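Local coordinates for oligoribonuclease (Colwellia psychrerythraea, PDB 6A4D), which hydrolyses small RNAs as an exonuclease, probably trimming short oligoribonucleotides to single nucleotides, at residues 17-21 / 61-65; 27-31 / 47-53; 57-61 / 75-79. The protein carries 1 engineered substitution. The contacts are given in a common frame with arbitrary orientation. Residue numbers count along the deposited sequence, not the author numbering.

Interaction 1: residues 17-21 / 61-65. With 9RC (5'-O-[(S)-hydroxy(4-nitrophenoxy)phosphoryl]thymidine), chain D; 9RC (5'-O-[(S)-hydroxy(4-nitrophenoxy)phosphoryl]thymidine), chain C.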
loop_
_atom_site.group_PDB
_atom_site.type_symbol
_atom_site.label_atom_id
_atom_site.label_comp_id
_atom_site.label_asym_id
_atom_site.label_seq_id
_atom_site.Cartn_x
_atom_site.Cartn_y
_atom_site.Cartn_z
ATOM N N GLU A 17 -11.920 -4.570 10.106
ATOM C CA GLU A 17 -13.217 -4.146 9.591
ATOM C C GLU A 17 -13.405 -2.726 10.090
ATOM O O GLU A 17 -12.918 -2.375 11.182
ATOM C CB GLU A 17 -14.332 -5.081 10.046
ATOM C CG GLU A 17 -14.187 -6.561 9.658
ATOM C CD GLU A 17 -13.752 -6.762 8.214
ATOM O OE1 GLU A 17 -14.365 -6.143 7.320
ATOM O OE2 GLU A 17 -12.755 -7.491 7.971
ATOM N N MET A 18 -14.058 -1.913 9.267
ATOM C CA MET A 18 -14.323 -0.524 9.575
ATOM C C MET A 18 -15.814 -0.200 9.270
ATOM O O MET A 18 -16.566 -1.058 8.830
ATOM C CB MET A 18 -13.425 0.323 8.714
ATOM C CG MET A 18 -11.961 -0.018 8.799
ATOM S SD MET A 18 -11.389 -1.349 7.705
ATOM C CE MET A 18 -9.854 -0.645 7.144
ATOM N N THR A 19 -16.211 1.048 9.470
ATOM C CA THR A 19 -17.597 1.502 9.223
ATOM C C THR A 19 -17.712 2.087 7.856
ATOM O O THR A 19 -18.776 2.582 7.474
ATOM C CB THR A 19 -18.057 2.622 10.217
ATOM O OG1 THR A 19 -17.067 3.670 10.266
ATOM C CG2 THR A 19 -18.240 2.057 11.550
ATOM N N GLY A 20 -16.620 2.096 7.123
ATOM C CA GLY A 20 -16.637 2.559 5.744
ATOM C C GLY A 20 -15.244 2.639 5.231
ATOM O O GLY A 20 -14.306 2.180 5.914
ATOM N N LEU A 21 -15.122 3.266 4.061
ATOM C CA LEU A 21 -13.874 3.411 3.322
ATOM C C LEU A 21 -13.013 4.618 3.646
ATOM O O LEU A 21 -11.867 4.682 3.207
ATOM C CB LEU A 21 -14.158 3.455 1.816
ATOM C CG LEU A 21 -14.437 2.153 1.065
ATOM C CD1 LEU A 21 -13.448 0.999 1.304
ATOM C CD2 LEU A 21 -15.819 1.694 1.426
ATOM N N MET A 61 -23.487 3.859 10.080
ATOM C CA MET A 61 -22.449 3.500 9.065
ATOM C C MET A 61 -23.078 3.269 7.658
ATOM O O MET A 61 -24.290 3.137 7.555
ATOM C CB MET A 61 -21.637 2.278 9.537
ATOM C CG MET A 61 -22.369 0.950 9.760
ATOM S SD MET A 61 -21.440 -0.154 10.857
ATOM C CE MET A 61 -22.501 -1.553 11.222
ATOM N N ASN A 62 -22.297 3.231 6.579
ATOM C CA ASN A 62 -22.897 3.124 5.228
ATOM C C ASN A 62 -23.766 1.843 5.005
ATOM O O ASN A 62 -23.772 0.934 5.865
ATOM C CB ASN A 62 -21.844 3.344 4.132
ATOM C CG ASN A 62 -20.886 2.172 3.958
ATOM O OD1 ASN A 62 -21.186 1.011 4.300
ATOM N ND2 ASN A 62 -19.731 2.471 3.367
ATOM N N PRO A 63 -24.568 1.794 3.900
ATOM C CA PRO A 63 -25.529 0.648 3.790
ATOM C C PRO A 63 -24.875 -0.730 3.552
ATOM O O PRO A 63 -25.353 -1.751 4.089
ATOM C CB PRO A 63 -26.433 1.037 2.617
ATOM C CG PRO A 63 -26.272 2.519 2.469
ATOM C CD PRO A 63 -24.876 2.860 2.920
ATOM N N TRP A 64 -23.792 -0.747 2.760
ATOM C CA TRP A 64 -22.926 -1.930 2.647
ATOM C C TRP A 64 -22.631 -2.465 4.041
ATOM O O TRP A 64 -22.860 -3.677 4.313
ATOM C CB TRP A 64 -21.619 -1.587 1.947
ATOM C CG TRP A 64 -20.833 -2.802 1.548
ATOM C CD1 TRP A 64 -20.900 -3.466 0.350
ATOM C CD2 TRP A 64 -19.857 -3.495 2.333
ATOM N NE1 TRP A 64 -20.023 -4.526 0.340
ATOM C CE2 TRP A 64 -19.375 -4.578 1.545
ATOM C CE3 TRP A 64 -19.351 -3.321 3.626
ATOM C CZ2 TRP A 64 -18.401 -5.483 2.012
ATOM C CZ3 TRP A 64 -18.381 -4.225 4.088
ATOM C CH2 TRP A 64 -17.917 -5.289 3.278
ATOM N N CYS A 65 -22.190 -1.554 4.934
ATOM C CA CYS A 65 -21.748 -1.969 6.241
ATOM C C CYS A 65 -22.866 -2.493 7.115
ATOM O O CYS A 65 -22.682 -3.514 7.782
ATOM C CB CYS A 65 -20.941 -0.878 6.957
ATOM S SG CYS A 65 -19.326 -0.501 6.229
HETATM O OAJ 9RC D . -17.728 0.111 3.267
HETATM C CAE 9RC D . -17.288 -0.773 2.533
HETATM N NAI 9RC D . -17.963 -1.057 1.341
HETATM C CAL 9RC D . -17.515 -2.040 0.478
HETATM O OAS 9RC D . -18.164 -2.270 -0.534
HETATM C CAT 9RC D . -16.366 -2.756 0.778
HETATM C CAU 9RC D . -15.907 -3.760 -0.095
HETATM C CAF 9RC D . -15.699 -2.444 1.952
HETATM N NAB 9RC D . -16.160 -1.442 2.839
HETATM C CAA 9RC D . -15.430 -1.109 4.117
HETATM O OAC 9RC D . -14.099 -1.633 4.070
HETATM C CAD 9RC D . -16.063 -1.733 5.342
HETATM C CAH 9RC D . -15.251 -2.981 5.519
HETATM O OAK 9RC D . -15.191 -3.420 6.863
HETATM C CAG 9RC D . -13.903 -2.524 5.165
HETATM C CAR 9RC D . -12.978 -3.750 4.825
HETATM O OAQ 9RC D . -13.368 -4.494 3.619
HETATM P PAP 9RC D . -13.615 -6.139 3.635
HETATM O OAO 9RC D . -12.347 -6.901 3.872
HETATM O OAN 9RC D . -14.672 -6.311 4.816
HETATM O OAM 9RC D . -14.435 -6.634 2.347
HETATM C CAV 9RC D . -13.995 -7.334 1.257
HETATM C CAW 9RC D . -14.777 -7.164 0.110
HETATM C CAY 9RC D . -14.459 -7.822 -1.069
HETATM C CBA 9RC D . -13.339 -8.658 -1.106
HETATM N NBB 9RC D . -13.070 -9.276 -2.254
HETATM O OBD 9RC D . -12.017 -8.730 -3.152
HETATM O OBC 9RC D . -13.908 -10.474 -2.607
HETATM C CAZ 9RC D . -12.542 -8.851 0.040
HETATM C CAX 9RC D . -12.868 -8.191 1.227
HETATM O OAJ 9RC C . -10.315 0.083 -0.323
HETATM C CAE 9RC C . -11.227 -0.264 -1.076
HETATM N NAI 9RC C . -11.801 0.673 -1.921
HETATM C CAL 9RC C . -12.833 0.301 -2.792
HETATM O OAS 9RC C . -13.313 1.175 -3.522
HETATM C CAT 9RC C . -13.278 -1.030 -2.824
HETATM C CAU 9RC C . -14.300 -1.447 -3.693
HETATM C CAF 9RC C . -12.695 -1.939 -1.960
HETATM N NAB 9RC C . -11.661 -1.531 -1.089
HETATM C CAA 9RC C . -11.029 -2.459 -0.149
HETATM O OAC 9RC C . -10.204 -3.382 -0.811
HETATM C CAD 9RC C . -12.081 -3.307 0.519
HETATM C CAH 9RC C . -11.240 -4.358 1.123
HETATM O OAK 9RC C . -10.889 -3.918 2.408
HETATM C CAG 9RC C . -10.028 -4.387 0.205
HETATM C CAR 9RC C . -10.032 -5.692 -0.519
HETATM O OAQ 9RC C . -9.000 -5.598 -1.489
HETATM P PAP 9RC C . -8.764 -6.814 -2.467
HETATM O OAO 9RC C . -7.396 -6.438 -3.216
HETATM O OAN 9RC C . -9.837 -6.736 -3.484
HETATM O OAM 9RC C . -8.798 -7.987 -1.433
HETATM C CAV 9RC C . -8.727 -9.373 -1.364
HETATM C CAW 9RC C . -8.778 -10.008 -0.069
HETATM C CAY 9RC C . -8.652 -11.438 0.067
HETATM C CBA 9RC C . -8.502 -12.262 -1.092
HETATM N NBB 9RC C . -8.364 -13.641 -1.130
HETATM O OBD 9RC C . -9.168 -14.573 -2.200
HETATM O OBC 9RC C . -7.413 -14.229 -0.328
HETATM C CAZ 9RC C . -8.471 -11.595 -2.321
HETATM C CAX 9RC C . -8.572 -10.194 -2.493
HETATM O O HOH W 1 -17.439 4.654 2.703
#
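This contact forms part of the nucleotide pocket, here filled by the chain D copy of the thymidine analogue 9RC. Residues 17-21 line one side of the ligand and residues 61-65 another. The sugar hydroxyl OAK donates to Glu17 OE1 (2.9 Å) and accepts from Met18 N (3.1 Å). The base is held through its carbonyl OAJ, which accepts from Asn62 ND2 at 3.1 Å. Leu21 CD2 lies 3.1 Å from base atom CAE, and base oxygen OAS sits over one face of the Trp64 ring. Leu21 CD1 also reaches CAE of the chain C copy, at 3.5 Å.

Asn62 is the N-cap of the following helix. Its OD1 accepts from Cys65 N at 2.8 Å, so its side chain both caps the helix and binds the base. The two segments meet by close packing next to the ligand. Thr19 O lies 3.5 Å from Met61 CB and 3.4 Å from Cys65 SG. A water accepts from Leu21 N (3.0 Å) and weakly from Asn62 ND2 (3.2 Å).

Asp15 and Glu17 match the Asp-X-Glu motif of DEDD exonucleases, whose acids bind metal ions in relatives. Strand 11-18 ends here beside strand 28-36, and Thr19 OG1 is hydrogen-bonded to Val27 N just before that strand. Helix 63-72 starts at the pocket, and Met61 reaches on to Thr75 of helix 74-80.

Interaction 2: residues 27-31 / 47-53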
loop_
_atom_site.group_PDB
_atom_site.type_symbol
_atom_site.label_atom_id
_atom_site.label_comp_id
_atom_site.label_asym_id
_atom_site.label_seq_id
_atom_site.Cartn_x
_atom_site.Cartn_y
_atom_site.Cartn_z
ATOM N N VAL A 27 -14.379 4.658 11.445
ATOM C CA VAL A 27 -13.699 4.142 12.625
ATOM C C VAL A 27 -13.570 2.632 12.507
ATOM O O VAL A 27 -14.212 2.006 11.661
ATOM C CB VAL A 27 -14.479 4.455 13.939
ATOM C CG1 VAL A 27 -14.510 5.933 14.176
ATOM C CG2 VAL A 27 -15.885 3.910 13.928
ATOM N N ILE A 28 -12.734 2.058 13.363
ATOM C CA ILE A 28 -12.414 0.642 13.289
ATOM C C ILE A 28 -13.391 -0.182 14.113
ATOM O O ILE A 28 -13.631 0.132 15.304
ATOM C CB ILE A 28 -10.996 0.377 13.823
ATOM C CG1 ILE A 28 -9.989 1.142 13.001
ATOM C CG2 ILE A 28 -10.712 -1.119 13.837
ATOM C CD1 ILE A 28 -8.635 1.112 13.653
ATOM N N LEU A 29 -13.910 -1.254 13.504
ATOM C CA LEU A 29 -14.808 -2.193 14.218
ATOM C C LEU A 29 -14.167 -3.473 14.733
ATOM O O LEU A 29 -14.610 -4.022 15.744
ATOM C CB LEU A 29 -16.009 -2.527 13.336
ATOM C CG LEU A 29 -16.866 -1.302 13.030
ATOM C CD1 LEU A 29 -18.011 -1.712 12.139
ATOM C CD2 LEU A 29 -17.370 -0.661 14.324
ATOM N N GLU A 30 -13.115 -3.935 14.064
ATOM C CA GLU A 30 -12.501 -5.219 14.406
ATOM C C GLU A 30 -11.058 -5.227 13.981
ATOM O O GLU A 30 -10.719 -4.611 12.972
ATOM C CB GLU A 30 -13.211 -6.359 13.670
ATOM C CG GLU A 30 -13.043 -7.735 14.296
ATOM C CD GLU A 30 -13.554 -8.867 13.397
ATOM O OE1 GLU A 30 -13.765 -8.680 12.181
ATOM O OE2 GLU A 30 -13.724 -9.982 13.912
ATOM N N ILE A 31 -10.239 -5.944 14.740
ATOM C CA ILE A 31 -8.870 -6.212 14.377
ATOM C C ILE A 31 -8.503 -7.693 14.672
ATOM O O ILE A 31 -8.878 -8.265 15.689
ATOM C CB ILE A 31 -7.912 -5.185 15.065
ATOM C CG1 ILE A 31 -6.455 -5.449 14.673
ATOM C CG2 ILE A 31 -8.026 -5.174 16.593
ATOM C CD1 ILE A 31 -5.558 -4.271 14.976
ATOM N N PRO A 47 -5.019 -12.251 19.655
ATOM C CA PRO A 47 -6.374 -12.013 20.209
ATOM C C PRO A 47 -7.236 -11.204 19.228
ATOM O O PRO A 47 -6.775 -10.169 18.726
ATOM C CB PRO A 47 -6.083 -11.216 21.466
ATOM C CG PRO A 47 -4.783 -10.530 21.226
ATOM C CD PRO A 47 -3.979 -11.488 20.384
ATOM N N ILE A 48 -8.431 -11.695 18.927
ATOM C CA ILE A 48 -9.376 -11.005 18.052
ATOM C C ILE A 48 -10.191 -9.972 18.872
ATOM O O ILE A 48 -10.680 -10.316 19.936
ATOM C CB ILE A 48 -10.372 -11.997 17.432
ATOM C CG1 ILE A 48 -9.643 -13.177 16.767
ATOM C CG2 ILE A 48 -11.255 -11.302 16.409
ATOM C CD1 ILE A 48 -10.558 -14.352 16.450
ATOM N N PHE A 49 -10.323 -8.721 18.412
ATOM C CA PHE A 49 -11.186 -7.737 19.118
ATOM C C PHE A 49 -12.262 -7.149 18.254
ATOM O O PHE A 49 -11.955 -6.530 17.223
ATOM C CB PHE A 49 -10.399 -6.563 19.651
ATOM C CG PHE A 49 -9.337 -6.940 20.600
ATOM C CD1 PHE A 49 -9.640 -7.190 21.917
ATOM C CD2 PHE A 49 -8.024 -7.080 20.165
ATOM C CE1 PHE A 49 -8.644 -7.537 22.804
ATOM C CE2 PHE A 49 -7.030 -7.418 21.042
ATOM C CZ PHE A 49 -7.336 -7.650 22.366
ATOM N N ALA A 50 -13.517 -7.299 18.671
ATOM C CA ALA A 50 -14.549 -6.374 18.182
ATOM C C ALA A 50 -14.476 -5.157 19.108
ATOM O O ALA A 50 -14.485 -5.294 20.362
ATOM C CB ALA A 50 -15.934 -6.990 18.159
ATOM N N ILE A 51 -14.345 -3.992 18.477
ATOM C CA ILE A 51 -14.179 -2.726 19.187
ATOM C C ILE A 51 -15.552 -2.173 19.537
ATOM O O ILE A 51 -16.429 -2.032 18.667
ATOM C CB ILE A 51 -13.507 -1.610 18.364
ATOM C CG1 ILE A 51 -12.204 -2.075 17.676
ATOM C CG2 ILE A 51 -13.256 -0.389 19.272
ATOM C CD1 ILE A 51 -11.205 -2.705 18.623
ATOM N N SER A 52 -15.700 -1.809 20.804
ATOM C CA SER A 52 -16.927 -1.201 21.292
ATOM C C SER A 52 -17.212 0.086 20.546
ATOM O O SER A 52 -16.331 0.928 20.343
ATOM C CB SER A 52 -16.826 -0.904 22.800
ATOM O OG SER A 52 -17.960 -0.183 23.228
ATOM N N GLN A 53 -18.441 0.190 20.089
ATOM C CA GLN A 53 -18.958 1.378 19.513
ATOM C C GLN A 53 -20.388 1.500 20.031
ATOM O O GLN A 53 -21.086 0.500 20.287
ATOM C CB GLN A 53 -18.925 1.267 17.984
ATOM C CG GLN A 53 -17.526 1.037 17.387
ATOM C CD GLN A 53 -16.641 2.266 17.441
ATOM O OE1 GLN A 53 -17.065 3.299 17.886
ATOM N NE2 GLN A 53 -15.417 2.167 16.947
#
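Ile31 has the most surface covered by the other segment. It pairs with Phe49 through two backbone hydrogen bonds, Ile31 N to Phe49 O and Phe49 N to Ile31 O, both 3.1 Å. Their side chains lie on the same face of the sheet. Ile31 CG2 meets the edge of the Phe49 ring, 4.0 Å from CD2. Ile31 also rests on Leu16 of strand 11-18, while Phe49 packs on helix 85-99.

These strands, 28-36 and 42-50, form an antiparallel beta hairpin at one side of the mixed sheet of the RNase H-like exonuclease fold. Strand 42-50 is the outermost strand at that side within the chain. The next pair, Glu30 and Ala50, is non-hydrogen-bonded. Glu30 CA makes a CA-H...O contact to Phe49 O at 3.2 Å. Glu30 OE2 forms a salt bridge with Arg77.

Leu29 carries the pairing further. Its O accepts from Ile51 N at 2.7 Å, a nearly straight bond. Leu29 and Glu30 both face Glu17 on strand 11-18, a classic beta bulge. The CA-to-CB bond of Leu29 points away from residues 47-53, yet its CD2 comes back to within 3.5 Å of Gln53 CG.

Gln53 lies past the end of its strand and makes a side-chain link instead. Its NE2 donates to Ile28 O at 3.2 Å and lies 3.5 Å from Val27 CG2.

Interaction 3: residues 57-61 / 75-79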
loop_
_atom_site.group_PDB
_atom_site.type_symbol
_atom_site.label_atom_id
_atom_site.label_comp_id
_atom_site.label_asym_id
_atom_site.label_seq_id
_atom_site.Cartn_x
_atom_site.Cartn_y
_atom_site.Cartn_z
ATOM N N VAL A 57 -23.105 4.987 16.502
ATOM C CA VAL A 57 -22.138 4.639 15.481
ATOM C C VAL A 57 -22.672 3.517 14.601
ATOM O O VAL A 57 -22.707 3.656 13.382
ATOM C CB VAL A 57 -20.760 4.275 16.083
ATOM C CG1 VAL A 57 -19.866 3.576 15.056
ATOM C CG2 VAL A 57 -20.099 5.540 16.580
ATOM N N LEU A 58 -23.104 2.431 15.220
ATOM C CA LEU A 58 -23.386 1.227 14.467
ATOM C C LEU A 58 -24.540 1.431 13.485
ATOM O O LEU A 58 -24.447 1.064 12.294
ATOM C CB LEU A 58 -23.646 0.065 15.416
ATOM C CG LEU A 58 -22.357 -0.413 16.104
ATOM C CD1 LEU A 58 -22.724 -1.458 17.157
ATOM C CD2 LEU A 58 -21.300 -0.946 15.105
ATOM N N ASP A 59 -25.570 2.125 13.962
ATOM C CA ASP A 59 -26.793 2.347 13.185
ATOM C C ASP A 59 -26.680 3.356 12.030
ATOM O O ASP A 59 -27.565 3.350 11.184
ATOM C CB ASP A 59 -27.932 2.715 14.128
ATOM C CG ASP A 59 -28.086 1.717 15.265
ATOM O OD1 ASP A 59 -27.416 0.656 15.213
ATOM O OD2 ASP A 59 -28.846 1.988 16.232
ATOM N N ASN A 60 -25.606 4.160 11.971
ATOM C CA ASN A 60 -25.414 5.170 10.909
ATOM C C ASN A 60 -24.162 5.024 10.026
ATOM O O ASN A 60 -23.808 5.969 9.308
ATOM C CB ASN A 60 -25.425 6.554 11.549
ATOM C CG ASN A 60 -26.742 6.846 12.236
ATOM O OD1 ASN A 60 -26.820 6.917 13.460
ATOM N ND2 ASN A 60 -27.798 6.971 11.442
ATOM N N MET A 61 -23.487 3.859 10.080
ATOM C CA MET A 61 -22.449 3.500 9.065
ATOM C C MET A 61 -23.078 3.269 7.658
ATOM O O MET A 61 -24.290 3.137 7.555
ATOM C CB MET A 61 -21.637 2.278 9.537
ATOM C CG MET A 61 -22.369 0.950 9.760
ATOM S SD MET A 61 -21.440 -0.154 10.857
ATOM C CE MET A 61 -22.501 -1.553 11.222
ATOM N N THR A 75 -21.530 -6.355 13.936
ATOM C CA THR A 75 -22.395 -5.358 14.548
ATOM C C THR A 75 -22.860 -5.730 15.938
ATOM O O THR A 75 -22.834 -4.883 16.841
ATOM C CB THR A 75 -23.632 -5.069 13.720
ATOM O OG1 THR A 75 -23.238 -4.718 12.399
ATOM C CG2 THR A 75 -24.406 -3.891 14.328
ATOM N N GLN A 76 -23.242 -6.989 16.114
ATOM C CA GLN A 76 -23.733 -7.452 17.398
ATOM C C GLN A 76 -22.592 -7.582 18.387
ATOM O O GLN A 76 -22.715 -7.127 19.541
ATOM C CB GLN A 76 -24.496 -8.791 17.264
ATOM C CG GLN A 76 -24.940 -9.449 18.584
ATOM C CD GLN A 76 -25.706 -8.516 19.542
ATOM O OE1 GLN A 76 -26.397 -7.579 19.131
ATOM N NE2 GLN A 76 -25.581 -8.787 20.831
ATOM N N ARG A 77 -21.495 -8.218 17.951
ATOM C CA ARG A 77 -20.298 -8.300 18.807
ATOM C C ARG A 77 -19.768 -6.923 19.236
ATOM O O ARG A 77 -19.187 -6.806 20.293
ATOM C CB ARG A 77 -19.185 -9.109 18.147
ATOM C CG ARG A 77 -19.379 -10.604 18.295
ATOM C CD ARG A 77 -18.688 -11.307 17.133
ATOM N NE ARG A 77 -17.271 -11.100 17.316
ATOM C CZ ARG A 77 -16.379 -10.774 16.387
ATOM N NH1 ARG A 77 -16.736 -10.634 15.118
ATOM N NH2 ARG A 77 -15.101 -10.588 16.755
ATOM N N CYS A 78 -19.981 -5.910 18.409
ATOM C CA CYS A 78 -19.540 -4.562 18.698
ATOM C C CYS A 78 -20.437 -3.939 19.808
ATOM O O CYS A 78 -19.910 -3.356 20.772
ATOM C CB CYS A 78 -19.427 -3.713 17.405
ATOM S SG CYS A 78 -17.966 -4.118 16.350
ATOM N N ARG A 79 -21.761 -4.103 19.690
ATOM C CA ARG A 79 -22.726 -3.785 20.788
ATOM C C ARG A 79 -22.439 -4.507 22.115
ATOM O O ARG A 79 -22.573 -3.906 23.173
ATOM C CB ARG A 79 -24.159 -4.111 20.365
ATOM C CG ARG A 79 -24.734 -3.230 19.261
ATOM C CD ARG A 79 -26.215 -3.575 19.035
ATOM N NE ARG A 79 -26.645 -3.341 17.648
ATOM C CZ ARG A 79 -26.852 -2.135 17.089
ATOM N NH1 ARG A 79 -26.680 -0.999 17.777
ATOM N NH2 ARG A 79 -27.210 -2.048 15.805
#
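Thr75 comes first in the second segment. Its CA is 6.7 Å from the CA of Leu58, the closest CA pair of the two segments. Its carbonyl O lies 3.4 Å from Leu58 CD1. The same O accepts the helical hydrogen bond from Arg79 N at 3.1 Å. Thr75 OG1 is 3.5 Å from Met61 CE, at the tip of a long side chain that spans the gap from the loop after helix 55-59.

Gln76 and Arg77 follow on the side of the helix turned away from residues 57-61. Arg77 serves another neighbour, forming a salt bridge with Glu30 of strand 28-36. Residues 75, 78 and 79 thus make up the contacting face, as expected from one turn of alpha helix. The short helices 55-59, 63-72 and 74-80 follow one another after strand 42-50 in the exonuclease fold. This contact joins the first of them to the third.

Cys78 points its CA-to-CB bond toward Leu58, and its CB lies 4.0 Å from Leu58 CD1. Leu58 and Cys78 both also touch Leu29, so they pack against the sheet as well as each other.

Arg79 carries the polar part. Its NH2 donates to Asp59 OD1 at 2.8 Å and its NH1 to the same oxygen at 3.1 Å, a salt bridge with one carboxylate atom facing the edge of the guanidinium. NH1 forms a second salt bridge with Asp55, at the start of helix 55-59. Leu58 CB covers one face of the guanidinium, and Arg79 CG lies 3.4 Å from Leu58 CD1.

How the interactions relate
From the N terminus, strand 11-18 opens interaction 1 at its end. The chain then enters strand 28-36, and interaction 2 closes the hairpin with residues 47-53. This hairpin falls wholly between the two segments of interaction 1. Helix 55-59 follows and opens interaction 3 at residues 57-61. Interaction 1 closes next, at residues 61-65, so the two overlap at their shared Met61. Interaction 3 closes last, at residues 75-79. The contacts also touch in space. Glu17 O and Leu29 N join interactions 1 and 2 across the sheet. Glu30 and Arg77 join interactions 2 and 3. Together they tie the ligand-binding strand end, the hairpin and the short helices.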